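Phosphodiesterase (Salpingoeca rosetta, PDB 7D7P) is a phosphodiesterase-family protein of the HD superfamily, built from helices without strands, with a zinc and a magnesium ion bound. Local coordinates at residues A[280-285]-A[298-303]. Residues are numbered along the deposited sequence; the frame is centred on the assembly and turned at random.
Sequences KEFNNQ and PFMRGN
The side-chain amide of Asn283 faces two backbone carbonyls of the 298-303 loop: as modelled, OD1 lies 3.0 Å from Met300 O and equally close to Gly302 O. An oxygen this close to two carbonyl oxygens would be repelled by both, which suggests that the amide has been built turned over; turned back, its nitrogen may hydrogen-bond to one or both. Met300 reaches across the ring of Phe282. Its CG is anti to its own carbonyl carbon (chi1 -73°) and the chain beyond is extended, crossing the phenylalanine side chain at about a right angle. Contact is made on both sides of the sulfur: CG lies 3.7 Å from Phe282 CG, and the methyl CE sits over the ring face, 26° off its normal and displaced toward the rim near CD1 and CE1. This is a CH-pi contact. SD, 4.5 Å from the ring centroid, approaches obliquely and adds a Met-aromatic component. Gln285 touches the sulfur from another direction, with NE2 3.8 Å from SD, but the polar end of this glutamine is committed elsewhere: NE2 bonds to Glu289 and OE1 to the backbone nitrogen of Thr154. Val286 also touches Met300. The pairing thus packs helix 268-291 against the loop that leads from it to helix 305-330, at the protein surface; the Phe282 side chain lies about 11 Å from each of the bound zinc and magnesium ions. Chemically, the sound attraction is apolar, a thioether methyl placed over an aromatic face with the sulfur oblique to it, while any polar share depends on how the Asn283 amide is turned.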
ATOM      1  N   LYS A 280      13.918  18.135  -7.998  1.00 18.89           N
ATOM      2  CA  LYS A 280      14.494  19.444  -8.290  1.00 18.73           C
ATOM      3  C   LYS A 280      13.601  20.243  -9.231  1.00 21.72           C
ATOM      4  O   LYS A 280      13.451  21.461  -9.070  1.00 20.17           O
ATOM      5  CB  LYS A 280      15.894  19.282  -8.884  1.00 25.25           C
ATOM      6  CG  LYS A 280      16.695  20.572  -8.930  1.00 33.54           C
ATOM      7  CD  LYS A 280      18.053  20.357  -9.574  1.00 52.18           C
ATOM      8  CE  LYS A 280      19.171  20.924  -8.712  1.00 57.95           C
ATOM      9  NZ  LYS A 280      20.456  21.004  -9.461  1.00 49.08           N
ATOM     10  N   GLU A 281      13.000  19.577 -10.221  1.00 17.26           N
ATOM     11  CA  GLU A 281      12.043  20.256 -11.088  1.00 18.18           C
ATOM     12  C   GLU A 281      10.809  20.692 -10.306  1.00 18.59           C
ATOM     13  O   GLU A 281      10.308  21.808 -10.496  1.00 16.78           O
ATOM     14  CB  GLU A 281      11.648  19.348 -12.250  1.00 19.96           C
ATOM     15  CG  GLU A 281      12.787  19.035 -13.199  1.00 18.20           C
ATOM     16  CD  GLU A 281      12.319  18.367 -14.475  1.00 21.50           C
ATOM     17  OE1 GLU A 281      11.093  18.177 -14.640  1.00 18.98           O
ATOM     18  OE2 GLU A 281      13.181  18.036 -15.315  1.00 19.43           O
ATOM     19  N   PHE A 282      10.307  19.825  -9.423  1.00 16.37           N
ATOM     20  CA  PHE A 282       9.163  20.193  -8.595  1.00 17.99           C
ATOM     21  C   PHE A 282       9.469  21.426  -7.752  1.00 19.27           C
ATOM     22  O   PHE A 282       8.639  22.336  -7.648  1.00 18.65           O
ATOM     23  CB  PHE A 282       8.760  19.021  -7.696  1.00 24.43           C
ATOM     24  CG  PHE A 282       8.102  17.879  -8.428  1.00 22.20           C
ATOM     25  CD1 PHE A 282       7.804  17.973  -9.778  1.00 22.66           C
ATOM     26  CD2 PHE A 282       7.775  16.712  -7.757  1.00 24.16           C
ATOM     27  CE1 PHE A 282       7.202  16.923 -10.445  1.00 27.18           C
ATOM     28  CE2 PHE A 282       7.168  15.660  -8.419  1.00 27.65           C
ATOM     29  CZ  PHE A 282       6.882  15.767  -9.766  1.00 25.04           C
ATOM     30  N   ASN A 283      10.663  21.478  -7.152  1.00 17.84           N
ATOM     31  CA  ASN A 283      11.023  22.614  -6.308  1.00 22.33           C
ATOM     32  C   ASN A 283      11.155  23.893  -7.124  1.00 20.39           C
ATOM     33  O   ASN A 283      10.756  24.971  -6.666  1.00 21.74           O
ATOM     34  CB  ASN A 283      12.324  22.324  -5.558  1.00 16.25           C
ATOM     35  CG  ASN A 283      12.207  21.132  -4.628  1.00 21.82           C
ATOM     36  OD1 ASN A 283      11.109  20.750  -4.221  1.00 25.30           O
ATOM     37  ND2 ASN A 283      13.344  20.538  -4.282  1.00 20.71           N
ATOM     38  N   ASN A 284      11.717  23.798  -8.333  1.00 19.61           N
ATOM     39  CA  ASN A 284      11.823  24.972  -9.193  1.00 22.36           C
ATOM     40  C   ASN A 284      10.453  25.490  -9.613  1.00 22.07           C
ATOM     41  O   ASN A 284      10.268  26.704  -9.754  1.00 20.95           O
ATOM     42  CB  ASN A 284      12.667  24.648 -10.426  1.00 20.99           C
ATOM     43  CG  ASN A 284      14.145  24.527 -10.106  1.00 33.35           C
ATOM     44  OD1 ASN A 284      14.623  25.073  -9.111  1.00 32.87           O
ATOM     45  ND2 ASN A 284      14.877  23.807 -10.948  1.00 33.19           N
ATOM     46  N   GLN A 285       9.483  24.592  -9.818  1.00 22.60           N
ATOM     47  CA  GLN A 285       8.153  25.032 -10.228  1.00 17.43           C
ATOM     48  C   GLN A 285       7.447  25.773  -9.100  1.00 20.18           C
ATOM     49  O   GLN A 285       6.844  26.830  -9.321  1.00 23.66           O
ATOM     50  CB  GLN A 285       7.312  23.840 -10.692  1.00 13.97           C
ATOM     51  CG  GLN A 285       5.880  24.227 -11.028  1.00 16.86           C
ATOM     52  CD  GLN A 285       5.059  23.075 -11.572  1.00 26.91           C
ATOM     53  OE1 GLN A 285       5.548  22.256 -12.353  1.00 21.70           O
ATOM     54  NE2 GLN A 285       3.797  23.010 -11.163  1.00 22.68           N
ATOM     55  N   PRO A 298       1.162  20.705  -2.408  1.00 39.42           N
ATOM     56  CA  PRO A 298       2.073  20.589  -1.260  1.00 37.86           C
ATOM     57  C   PRO A 298       3.146  19.529  -1.436  1.00 37.57           C
ATOM     58  O   PRO A 298       4.213  19.647  -0.822  1.00 39.21           O
ATOM     59  CB  PRO A 298       1.129  20.244  -0.101  1.00 50.19           C
ATOM     60  CG  PRO A 298      -0.014  19.546  -0.760  1.00 49.91           C
ATOM     61  CD  PRO A 298      -0.191  20.215  -2.096  1.00 42.53           C
ATOM     62  N   PHE A 299       2.903  18.497  -2.252  1.00 36.36           N
ATOM     63  CA  PHE A 299       3.903  17.450  -2.448  1.00 39.03           C
ATOM     64  C   PHE A 299       5.149  17.972  -3.155  1.00 40.04           C
ATOM     65  O   PHE A 299       6.241  17.426  -2.963  1.00 38.25           O
ATOM     66  CB  PHE A 299       3.306  16.285  -3.239  1.00 35.10           C
ATOM     67  N   MET A 300       5.010  19.014  -3.974  1.00 32.36           N
ATOM     68  CA  MET A 300       6.139  19.561  -4.716  1.00 30.09           C
ATOM     69  C   MET A 300       7.051  20.435  -3.866  1.00 25.15           C
ATOM     70  O   MET A 300       8.109  20.848  -4.353  1.00 28.40           O
ATOM     71  CB  MET A 300       5.641  20.369  -5.918  1.00 24.16           C
ATOM     72  CG  MET A 300       5.086  19.527  -7.055  1.00 27.15           C
ATOM     73  SD  MET A 300       4.920  20.486  -8.571  1.00 30.33           S
ATOM     74  CE  MET A 300       4.305  19.236  -9.700  1.00 26.67           C
ATOM     75  N   ARG A 301       6.679  20.721  -2.619  1.00 30.74           N
ATOM     76  CA  ARG A 301       7.476  21.624  -1.796  1.00 28.51           C
ATOM     77  C   ARG A 301       8.663  20.923  -1.145  1.00 24.86           C
ATOM     78  O   ARG A 301       9.690  21.563  -0.897  1.00 28.95           O
ATOM     79  CB  ARG A 301       6.596  22.270  -0.724  1.00 34.96           C
ATOM     80  CG  ARG A 301       5.445  23.095  -1.282  1.00 33.42           C
ATOM     81  CD  ARG A 301       4.643  23.750  -0.168  1.00 39.30           C
ATOM     82  NE  ARG A 301       3.530  24.545  -0.682  1.00 37.35           N
ATOM     83  CZ  ARG A 301       3.632  25.816  -1.056  1.00 33.16           C
ATOM     84  NH1 ARG A 301       4.798  26.441  -0.980  1.00 29.84           N
ATOM     85  NH2 ARG A 301       2.568  26.465  -1.512  1.00 32.13           N
ATOM     86  N   GLY A 302       8.542  19.627  -0.860  1.00 23.44           N
ATOM     87  CA  GLY A 302       9.612  18.882  -0.222  1.00 26.61           C
ATOM     88  C   GLY A 302      10.914  18.908  -0.996  1.00 29.10           C
ATOM     89  O   GLY A 302      10.936  18.610  -2.195  1.00 26.67           O
ATOM     90  N   ASN A 303      12.012  19.259  -0.321  1.00 21.23           N
ATOM     91  CA  ASN A 303      13.293  19.457  -0.985  1.00 26.84           C
ATOM     92  C   ASN A 303      14.441  18.700  -0.324  1.00 24.55           C
ATOM     93  O   ASN A 303      15.605  18.993  -0.620  1.00 25.08           O
ATOM     94  CB  ASN A 303      13.630  20.951  -1.049  1.00 27.24           C
ATOM     95  CG  ASN A 303      13.802  21.571   0.326  1.00 34.66           C
ATOM     96  OD1 ASN A 303      13.392  20.997   1.334  1.00 30.44           O
ATOM     97  ND2 ASN A 303      14.401  22.756   0.370  1.00 32.76           N
TER